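PDB 5OCS: putative NADH-depentdent flavin oxidoreductase from Cupriavidus metallidurans, which probably acts as an FMN-dependent ene-reductase of the Old Yellow Enzyme family, using a nicotinamide coenzyme such as NADPH as electron donor. Local coordinates for residues L185-A193 with S233-W242; H103-E111 with G127-H138. All coordinates share one frame; numbering follows the deposited sequence.

Interaction 1: residues L185-A193 with S233-W242; sequences LHQFLSPIA and SATDWVPNGW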
loop_
_atom_site.group_PDB
_atom_site.type_symbol
_atom_site.label_atom_id
_atom_site.label_comp_id
_atom_site.label_asym_id
_atom_site.label_seq_id
_atom_site.Cartn_x
_atom_site.Cartn_y
_atom_site.Cartn_z
ATOM N N LEU D 185 -31.460 -6.113 -0.316
ATOM C CA LEU D 185 -32.327 -4.984 -0.035
ATOM C C LEU D 185 -32.873 -4.326 -1.302
ATOM O O LEU D 185 -34.065 -4.018 -1.390
ATOM C CB LEU D 185 -31.671 -4.008 0.890
ATOM C CG LEU D 185 -31.905 -4.288 2.350
ATOM C CD1 LEU D 185 -31.727 -5.725 2.795
ATOM C CD2 LEU D 185 -31.076 -3.363 3.215
ATOM N N HIS D 186 -32.019 -4.197 -2.313
ATOM C CA HIS D 186 -32.433 -3.638 -3.601
ATOM C C HIS D 186 -33.524 -4.556 -4.267
ATOM O O HIS D 186 -34.468 -4.057 -4.894
ATOM C CB HIS D 186 -31.197 -3.480 -4.475
ATOM C CG HIS D 186 -31.409 -2.690 -5.729
ATOM N ND1 HIS D 186 -30.353 -2.256 -6.506
ATOM C CD2 HIS D 186 -32.527 -2.251 -6.352
ATOM C CE1 HIS D 186 -30.807 -1.594 -7.553
ATOM N NE2 HIS D 186 -32.127 -1.579 -7.486
ATOM N N GLN D 187 -33.380 -5.874 -4.092
ATOM C CA GLN D 187 -34.344 -6.840 -4.597
ATOM C C GLN D 187 -35.715 -6.567 -3.993
ATOM O O GLN D 187 -36.697 -6.694 -4.697
ATOM C CB GLN D 187 -33.934 -8.278 -4.306
ATOM C CG GLN D 187 -32.721 -8.699 -5.111
ATOM C CD GLN D 187 -31.922 -9.839 -4.503
ATOM O OE1 GLN D 187 -32.494 -10.759 -3.912
ATOM N NE2 GLN D 187 -30.585 -9.825 -4.710
ATOM N N PHE D 188 -35.780 -6.227 -2.709
ATOM C CA PHE D 188 -37.040 -5.856 -2.086
ATOM C C PHE D 188 -37.552 -4.538 -2.635
ATOM O O PHE D 188 -38.773 -4.395 -2.866
ATOM C CB PHE D 188 -36.953 -5.794 -0.564
ATOM C CG PHE D 188 -37.192 -7.114 0.117
ATOM C CD1 PHE D 188 -36.152 -8.019 0.301
ATOM C CD2 PHE D 188 -38.447 -7.458 0.615
ATOM C CE1 PHE D 188 -36.353 -9.215 0.962
ATOM C CE2 PHE D 188 -38.647 -8.636 1.279
ATOM C CZ PHE D 188 -37.611 -9.544 1.448
ATOM N N LEU D 189 -36.655 -3.572 -2.838
ATOM C CA LEU D 189 -37.048 -2.267 -3.337
ATOM C C LEU D 189 -37.674 -2.345 -4.736
ATOM O O LEU D 189 -38.541 -1.547 -5.068
ATOM C CB LEU D 189 -35.892 -1.281 -3.388
ATOM C CG LEU D 189 -35.327 -0.934 -1.998
ATOM C CD1 LEU D 189 -34.041 -0.166 -2.147
ATOM C CD2 LEU D 189 -36.311 -0.124 -1.176
ATOM N N SER D 190 -37.166 -3.265 -5.542
ATOM C CA SER D 190 -37.446 -3.271 -6.988
ATOM C C SER D 190 -38.584 -4.175 -7.384
ATOM O O SER D 190 -38.538 -5.393 -7.123
ATOM C CB SER D 190 -36.204 -3.686 -7.807
ATOM O OG SER D 190 -36.538 -3.709 -9.191
ATOM N N PRO D 191 -39.586 -3.623 -8.089
ATOM C CA PRO D 191 -40.624 -4.503 -8.669
ATOM C C PRO D 191 -40.148 -5.576 -9.647
ATOM O O PRO D 191 -40.882 -6.513 -9.941
ATOM C CB PRO D 191 -41.522 -3.513 -9.411
ATOM C CG PRO D 191 -41.399 -2.285 -8.648
ATOM C CD PRO D 191 -39.938 -2.203 -8.265
ATOM N N ILE D 192 -38.943 -5.436 -10.175
ATOM C CA ILE D 192 -38.352 -6.449 -11.041
ATOM C C ILE D 192 -38.039 -7.716 -10.287
ATOM O O ILE D 192 -38.336 -8.806 -10.769
ATOM C CB ILE D 192 -37.122 -5.866 -11.749
ATOM C CG1 ILE D 192 -37.625 -4.832 -12.762
ATOM C CG2 ILE D 192 -36.253 -6.941 -12.421
ATOM C CD1 ILE D 192 -36.557 -3.846 -13.115
ATOM N N ALA D 193 -37.496 -7.586 -9.076
ATOM C CA ALA D 193 -37.196 -8.762 -8.261
ATOM C C ALA D 193 -38.283 -9.103 -7.254
ATOM O O ALA D 193 -38.428 -10.263 -6.894
ATOM C CB ALA D 193 -35.864 -8.589 -7.546
ATOM N N SER D 233 -29.178 2.724 -4.836
ATOM C CA SER D 233 -29.011 2.960 -6.265
ATOM C C SER D 233 -29.907 4.085 -6.723
ATOM O O SER D 233 -31.082 4.029 -6.436
ATOM C CB SER D 233 -29.402 1.708 -7.048
ATOM O OG SER D 233 -29.283 1.997 -8.430
ATOM N N ALA D 234 -29.384 5.095 -7.425
ATOM C CA ALA D 234 -30.224 6.232 -7.829
ATOM C C ALA D 234 -31.449 5.783 -8.605
ATOM O O ALA D 234 -32.543 6.327 -8.405
ATOM C CB ALA D 234 -29.422 7.206 -8.656
ATOM N N THR D 235 -31.228 4.844 -9.526
ATOM C CA THR D 235 -32.272 4.351 -10.413
ATOM C C THR D 235 -31.804 3.083 -11.145
ATOM O O THR D 235 -30.602 2.879 -11.348
ATOM C CB THR D 235 -32.700 5.434 -11.448
ATOM O OG1 THR D 235 -33.776 4.936 -12.276
ATOM C CG2 THR D 235 -31.544 5.868 -12.360
ATOM N N ASP D 236 -32.758 2.257 -11.554
ATOM C CA ASP D 236 -32.523 1.215 -12.543
ATOM C C ASP D 236 -32.442 1.862 -13.935
ATOM O O ASP D 236 -32.924 2.990 -14.168
ATOM C CB ASP D 236 -33.607 0.125 -12.519
ATOM C CG ASP D 236 -33.606 -0.709 -11.241
ATOM O OD1 ASP D 236 -32.622 -0.711 -10.485
ATOM O OD2 ASP D 236 -34.619 -1.372 -11.002
ATOM N N TRP D 237 -31.815 1.134 -14.849
ATOM C CA TRP D 237 -31.680 1.540 -16.250
ATOM C C TRP D 237 -32.982 1.152 -17.014
ATOM O O TRP D 237 -33.296 1.699 -18.065
ATOM C CB TRP D 237 -30.385 0.869 -16.789
ATOM C CG TRP D 237 -30.136 0.875 -18.245
ATOM C CD1 TRP D 237 -29.516 1.862 -18.986
ATOM C CD2 TRP D 237 -30.421 -0.190 -19.164
ATOM N NE1 TRP D 237 -29.445 1.493 -20.315
ATOM C CE2 TRP D 237 -29.992 0.239 -20.454
ATOM C CE3 TRP D 237 -31.017 -1.457 -19.031
ATOM C CZ2 TRP D 237 -30.141 -0.564 -21.607
ATOM C CZ3 TRP D 237 -31.170 -2.262 -20.183
ATOM C CH2 TRP D 237 -30.737 -1.804 -21.452
ATOM N N VAL D 238 -33.743 0.203 -16.459
ATOM C CA VAL D 238 -34.954 -0.326 -17.076
ATOM C C VAL D 238 -36.191 0.313 -16.459
ATOM O O VAL D 238 -36.123 0.792 -15.345
ATOM C CB VAL D 238 -35.038 -1.884 -16.960
ATOM C CG1 VAL D 238 -33.989 -2.532 -17.861
ATOM C CG2 VAL D 238 -34.876 -2.385 -15.528
ATOM N N PRO D 239 -37.323 0.321 -17.186
ATOM C CA PRO D 239 -38.573 0.819 -16.623
ATOM C C PRO D 239 -39.211 -0.151 -15.634
ATOM O O PRO D 239 -38.857 -1.330 -15.596
ATOM C CB PRO D 239 -39.469 0.928 -17.859
ATOM C CG PRO D 239 -39.016 -0.230 -18.700
ATOM C CD PRO D 239 -37.524 -0.179 -18.569
ATOM N N ASN D 240 -40.172 0.355 -14.868
ATOM C CA ASN D 240 -40.914 -0.436 -13.892
ATOM C C ASN D 240 -40.012 -1.156 -12.894
ATOM O O ASN D 240 -40.302 -2.274 -12.461
ATOM C CB ASN D 240 -41.847 -1.413 -14.615
ATOM C CG ASN D 240 -42.596 -0.748 -15.764
ATOM O OD1 ASN D 240 -42.630 -1.277 -16.869
ATOM N ND2 ASN D 240 -43.153 0.428 -15.523
ATOM N N GLY D 241 -38.906 -0.509 -12.543
ATOM C CA GLY D 241 -38.042 -1.014 -11.484
ATOM C C GLY D 241 -37.938 0.053 -10.419
ATOM O O GLY D 241 -38.865 0.838 -10.191
ATOM N N TRP D 242 -36.768 0.100 -9.808
ATOM C CA TRP D 242 -36.409 1.183 -8.903
ATOM C C TRP D 242 -36.137 2.416 -9.748
ATOM O O TRP D 242 -35.714 2.306 -10.912
ATOM C CB TRP D 242 -35.176 0.765 -8.083
ATOM C CG TRP D 242 -34.857 1.665 -6.964
ATOM C CD1 TRP D 242 -33.720 2.368 -6.803
ATOM C CD2 TRP D 242 -35.690 1.978 -5.825
ATOM N NE1 TRP D 242 -33.774 3.096 -5.642
ATOM C CE2 TRP D 242 -34.972 2.895 -5.032
ATOM C CE3 TRP D 242 -36.967 1.584 -5.417
ATOM C CZ2 TRP D 242 -35.467 3.408 -3.846
ATOM C CZ3 TRP D 242 -37.475 2.102 -4.230
ATOM C CH2 TRP D 242 -36.714 2.992 -3.455
HETATM O O HOH W 1 -34.248 -3.781 -10.263
#
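Asp-236 OD2 faces the hydroxyl of Ser-190 and is gripped from two directions. The backbone N of Trp-242 donates to it at 2.9 Å, approaching from above the carboxylate plane, 64° out of it. A water also donates to OD2 and is hydrogen-bonded to Ser-190 OG, bridging the two segments; its modelled distances are unusually short, so their exact values are doubtful. The other carboxylate oxygen, OD1, lies at the edge of the His-186 ring, where His-186 NE2 gives it a weak bond of 3.2 Å, bent to 134° at the hydrogen. With CG anti to the backbone N (chi1 -169°), the imidazole leaves the helix toward the 233-242 loop, and its CE1 rests 3.6 Å from Ser-233 CB.

Ser-190 OG serves two purposes: besides meeting the water, it accepts from the N of Ile-192 at 3.1 Å, an ST turn just where the chain leaves helix 184-189. Part of the apolar contact comes from Leu-189, whose CB sits over one face of the Trp-242 indole, 4.0 Å from the centroid of its six-membered ring, a CH-pi contact. That indole also touches Leu-204 and Leu-250 on the neighbouring helices 204-221 and 244-256. At the outer end, Ile-192 CD1 presses against Val-238 CG2 at 3.3 Å, tighter than ordinary van der Waals packing, and lies against Gly-241 CA.

A backbone bond from Asp-236 N to Trp-242 O (3.0 Å) closes the 236-242 part of the loop, so Asp-236 is held by main chain while it reaches across. This is a contact between consecutive beta-alpha connections of a TIM barrel: helix 184-189 follows the fourth strand, 175-179, and loop 233-242 the fifth, 228-233, beside the FMN-binding Arg-231.

Interaction 2: residues H103-E111 with G127-H138; sequences HAGRKASSE and GWQTFAPSAVPH
Arg-106 reaches the 127-138 segment through its guanidinium: NH1 donates to the carbonyl O of Val-136 at 2.9 Å with an angle of 158°. The oxygen lies in the guanidinium plane, whereas NH1 stands well above the carbonyl plane. His-138 CA covers one face of the same group, 3.6 Å above its centre, and the His-138 ring is turned nearly perpendicular to it, at 79°. Lys-107 completes this end by laying CE over a face of the His-138 imidazole, 4.0 Å from the ring centroid.

At the other end Ser-109 meets Trp-128 twice. Its OG accepts from the backbone N of Trp-128 at 2.9 Å, and its CA lies 3.6 Å from the centroid of the six-membered ring, over the face, in a CH-pi contact. Between the two ends aliphatic groups meet: Ala-108 CB is 3.7 Å from Thr-130 CG2, while Ala-132 CB rests on Arg-106 CB. Two waters bridge the segments here, one joining Gly-105 O to Phe-131 N, another Arg-106 O to Thr-130 OG1.

Arg-106 starts from a chi1 of 75°, with CG between the backbone N and the carbonyl carbon, and then runs extended from CG to NE, which carries the guanidinium to Val-136 O. A second shell fixes the turn before it, where Gly-105 N donates to His-103 ND1 at 3.1 Å in the ring plane. Outside the segments, Lys-107 NZ is hydrogen-bonded to His-181 O, Ser-109 OG to Ile-120 O, and Trp-128 NE1 to Glu-63 O.

The arrangement folds back on itself the long excursion after the third TIM-barrel strand, 96-102; its short strand 131-132 pairs in parallel with 146-147 ahead of helix 150-169.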
loop_
_atom_site.group_PDB
_atom_site.type_symbol
_atom_site.label_atom_id
_atom_site.label_comp_id
_atom_site.label_asym_id
_atom_site.label_seq_id
_atom_site.Cartn_x
_atom_site.Cartn_y
_atom_site.Cartn_z
ATOM N N HIS D 103 -25.895 -8.356 2.237
ATOM C CA HIS D 103 -26.474 -9.654 1.964
ATOM C C HIS D 103 -26.836 -9.634 0.459
ATOM O O HIS D 103 -27.556 -8.735 0.008
ATOM C CB HIS D 103 -27.729 -9.838 2.790
ATOM C CG HIS D 103 -28.251 -11.238 2.785
ATOM N ND1 HIS D 103 -28.637 -11.889 1.633
ATOM C CD2 HIS D 103 -28.503 -12.087 3.798
ATOM C CE1 HIS D 103 -29.073 -13.096 1.939
ATOM N NE2 HIS D 103 -29.001 -13.236 3.255
ATOM N N ALA D 104 -26.278 -10.569 -0.289
ATOM C CA ALA D 104 -26.383 -10.600 -1.772
ATOM C C ALA D 104 -27.742 -11.078 -2.313
ATOM O O ALA D 104 -28.045 -10.887 -3.475
ATOM C CB ALA D 104 -25.299 -11.499 -2.354
ATOM N N GLY D 105 -28.532 -11.723 -1.474
ATOM C CA GLY D 105 -29.874 -12.128 -1.849
ATOM C C GLY D 105 -29.730 -13.128 -2.975
ATOM O O GLY D 105 -28.895 -14.024 -2.914
ATOM N N ARG D 106 -30.531 -12.966 -4.032
ATOM C CA ARG D 106 -30.454 -13.875 -5.162
ATOM C C ARG D 106 -29.163 -13.854 -5.932
ATOM O O ARG D 106 -28.969 -14.724 -6.759
ATOM C CB ARG D 106 -31.617 -13.671 -6.142
ATOM C CG ARG D 106 -31.468 -12.426 -6.998
ATOM C CD ARG D 106 -32.799 -12.095 -7.631
ATOM N NE ARG D 106 -32.751 -10.918 -8.487
ATOM C CZ ARG D 106 -33.622 -10.661 -9.476
ATOM N NH1 ARG D 106 -34.589 -11.549 -9.782
ATOM N NH2 ARG D 106 -33.483 -9.525 -10.190
ATOM N N LYS D 107 -28.310 -12.852 -5.715
ATOM C CA LYS D 107 -27.023 -12.769 -6.388
ATOM C C LYS D 107 -25.895 -13.493 -5.638
ATOM O O LYS D 107 -24.725 -13.500 -6.096
ATOM C CB LYS D 107 -26.655 -11.312 -6.576
ATOM C CG LYS D 107 -27.490 -10.591 -7.614
ATOM C CD LYS D 107 -26.938 -9.167 -7.702
ATOM C CE LYS D 107 -27.247 -8.521 -9.009
ATOM N NZ LYS D 107 -26.436 -7.276 -9.180
ATOM N N ALA D 108 -26.235 -14.109 -4.510
ATOM C CA ALA D 108 -25.286 -14.898 -3.732
ATOM C C ALA D 108 -24.820 -16.155 -4.463
ATOM O O ALA D 108 -25.283 -16.449 -5.581
ATOM C CB ALA D 108 -25.895 -15.241 -2.380
ATOM N N SER D 109 -23.849 -16.843 -3.868
ATOM C CA SER D 109 -23.376 -18.122 -4.360
ATOM C C SER D 109 -22.859 -17.971 -5.784
ATOM O O SER D 109 -23.235 -18.747 -6.690
ATOM C CB SER D 109 -24.504 -19.175 -4.259
ATOM O OG SER D 109 -24.011 -20.451 -4.587
ATOM N N SER D 110 -22.044 -16.930 -6.007
ATOM C CA SER D 110 -21.466 -16.644 -7.321
ATOM C C SER D 110 -19.925 -16.690 -7.274
ATOM O O SER D 110 -19.304 -16.704 -6.212
ATOM C CB SER D 110 -21.900 -15.283 -7.805
ATOM O OG SER D 110 -23.307 -15.251 -7.964
ATOM N N GLU D 111 -19.328 -16.740 -8.454
ATOM C CA GLU D 111 -17.869 -16.792 -8.595
ATOM C C GLU D 111 -17.324 -15.381 -8.513
ATOM O O GLU D 111 -18.037 -14.412 -8.803
ATOM C CB GLU D 111 -17.472 -17.405 -9.953
ATOM C CG GLU D 111 -17.872 -18.858 -10.141
ATOM C CD GLU D 111 -17.023 -19.861 -9.343
ATOM O OE1 GLU D 111 -16.258 -19.500 -8.420
ATOM O OE2 GLU D 111 -17.158 -21.068 -9.578
ATOM N N GLY D 127 -21.190 -24.106 -3.674
ATOM C CA GLY D 127 -22.451 -23.428 -3.953
ATOM C C GLY D 127 -23.433 -23.545 -2.809
ATOM O O GLY D 127 -23.268 -24.372 -1.915
ATOM N N TRP D 128 -24.455 -22.700 -2.829
ATOM C CA TRP D 128 -25.520 -22.759 -1.815
ATOM C C TRP D 128 -26.826 -22.184 -2.257
ATOM O O TRP D 128 -26.889 -21.400 -3.201
ATOM C CB TRP D 128 -25.087 -22.104 -0.511
ATOM C CG TRP D 128 -24.844 -20.596 -0.561
ATOM C CD1 TRP D 128 -25.764 -19.621 -0.396
ATOM C CD2 TRP D 128 -23.595 -19.934 -0.793
ATOM N NE1 TRP D 128 -25.176 -18.384 -0.484
ATOM C CE2 TRP D 128 -23.839 -18.552 -0.720
ATOM C CE3 TRP D 128 -22.279 -20.376 -0.996
ATOM C CZ2 TRP D 128 -22.817 -17.620 -0.852
ATOM C CZ3 TRP D 128 -21.278 -19.435 -1.163
ATOM C CH2 TRP D 128 -21.548 -18.081 -1.063
ATOM N N GLN D 129 -27.900 -22.598 -1.578
ATOM C CA GLN D 129 -29.226 -22.046 -1.860
ATOM C C GLN D 129 -29.305 -20.558 -1.460
ATOM O O GLN D 129 -28.930 -20.198 -0.331
ATOM C CB GLN D 129 -30.324 -22.820 -1.128
ATOM C CG GLN D 129 -31.731 -22.339 -1.533
ATOM C CD GLN D 129 -31.997 -22.596 -3.023
ATOM O OE1 GLN D 129 -32.030 -23.748 -3.448
ATOM N NE2 GLN D 129 -32.129 -21.517 -3.838
ATOM N N THR D 130 -29.789 -19.726 -2.392
ATOM C CA THR D 130 -29.907 -18.271 -2.203
ATOM C C THR D 130 -31.339 -17.912 -1.807
ATOM O O THR D 130 -32.267 -18.704 -2.006
ATOM C CB THR D 130 -29.482 -17.532 -3.486
ATOM O OG1 THR D 130 -30.369 -17.891 -4.570
ATOM C CG2 THR D 130 -28.052 -17.899 -3.831
ATOM N N PHE D 131 -31.506 -16.725 -1.250
ATOM C CA PHE D 131 -32.762 -16.243 -0.732
ATOM C C PHE D 131 -33.051 -14.860 -1.288
ATOM O O PHE D 131 -32.116 -14.065 -1.567
ATOM C CB PHE D 131 -32.703 -16.211 0.815
ATOM C CG PHE D 131 -32.512 -17.579 1.403
ATOM C CD1 PHE D 131 -33.594 -18.458 1.486
ATOM C CD2 PHE D 131 -31.246 -18.056 1.715
ATOM C CE1 PHE D 131 -33.418 -19.758 1.961
ATOM C CE2 PHE D 131 -31.056 -19.349 2.192
ATOM C CZ PHE D 131 -32.149 -20.209 2.317
ATOM N N ALA D 132 -34.335 -14.558 -1.417
ATOM C CA ALA D 132 -34.789 -13.330 -2.057
ATOM C C ALA D 132 -36.223 -13.002 -1.695
ATOM O O ALA D 132 -36.950 -13.854 -1.122
ATOM C CB ALA D 132 -34.668 -13.476 -3.580
ATOM N N PRO D 133 -36.668 -11.787 -2.058
ATOM C CA PRO D 133 -38.079 -11.538 -1.771
ATOM C C PRO D 133 -39.018 -12.485 -2.527
ATOM O O PRO D 133 -40.077 -12.857 -2.005
ATOM C CB PRO D 133 -38.283 -10.097 -2.213
ATOM C CG PRO D 133 -37.114 -9.760 -3.075
ATOM C CD PRO D 133 -35.972 -10.554 -2.475
ATOM N N SER D 134 -38.617 -12.858 -3.747
ATOM C CA SER D 134 -39.403 -13.766 -4.601
ATOM C C SER D 134 -38.515 -14.753 -5.364
ATOM O O SER D 134 -37.325 -14.471 -5.624
ATOM C CB SER D 134 -40.212 -12.960 -5.624
ATOM O OG SER D 134 -41.088 -11.983 -5.022
ATOM N N ALA D 135 -39.129 -15.877 -5.805
ATOM C CA ALA D 135 -38.450 -17.015 -6.467
ATOM C C ALA D 135 -38.186 -16.763 -7.987
ATOM O O ALA D 135 -38.631 -17.516 -8.875
ATOM C CB ALA D 135 -39.267 -18.314 -6.228
ATOM N N VAL D 136 -37.441 -15.704 -8.267
ATOM C CA VAL D 136 -37.205 -15.221 -9.613
ATOM C C VAL D 136 -35.710 -15.019 -9.703
ATOM O O VAL D 136 -35.143 -14.307 -8.897
ATOM C CB VAL D 136 -37.913 -13.878 -9.917
ATOM C CG1 VAL D 136 -37.848 -13.575 -11.418
ATOM C CG2 VAL D 136 -39.361 -13.910 -9.447
ATOM N N PRO D 137 -35.054 -15.680 -10.657
ATOM C CA PRO D 137 -33.603 -15.530 -10.802
ATOM C C PRO D 137 -33.226 -14.205 -11.413
ATOM O O PRO D 137 -34.044 -13.585 -12.095
ATOM C CB PRO D 137 -33.231 -16.695 -11.711
ATOM C CG PRO D 137 -34.457 -16.832 -12.570
ATOM C CD PRO D 137 -35.612 -16.567 -11.681
ATOM N N HIS D 138 -32.000 -13.758 -11.130
ATOM C CA HIS D 138 -31.495 -12.501 -11.676
ATOM C C HIS D 138 -31.460 -12.553 -13.209
ATOM O O HIS D 138 -31.748 -11.552 -13.869
ATOM C CB HIS D 138 -30.083 -12.215 -11.140
ATOM C CG HIS D 138 -29.434 -11.037 -11.770
ATOM N ND1 HIS D 138 -28.330 -11.147 -12.592
ATOM C CD2 HIS D 138 -29.730 -9.722 -11.707
ATOM C CE1 HIS D 138 -27.973 -9.947 -13.009
ATOM N NE2 HIS D 138 -28.818 -9.068 -12.502
HETATM O O HOH W 2 -28.885 -15.459 -0.512
HETATM O O HOH W 3 -30.772 -17.058 -7.529
HETATM O O HOH W 4 -33.447 -9.573 -13.475
#

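How the interactions relate
Interactions 1 and 2 have centres 16 Å apart and touch directly through Gln-187, which sits on the helix of interaction 1. Its two amide atoms probably hydrogen-bond to the backbone of interaction 2: OE1 lies 3.0 Å from Arg-106 N and NE2 3.0 Å from Ala-104 O. Packing adds to this, Gln-187 O lying 3.5 Å from Pro-133 CG. The loops after barrel strands three, four and five are thus joined in sequence. Interaction 1 lies nearer the FMN-binding residues, the side chain of Ser-233 being about 7 Å from that of Arg-231; interaction 2 stands further off, with the side chain of Lys-107 about 11 Å from those of Cys-25 and Ala-57.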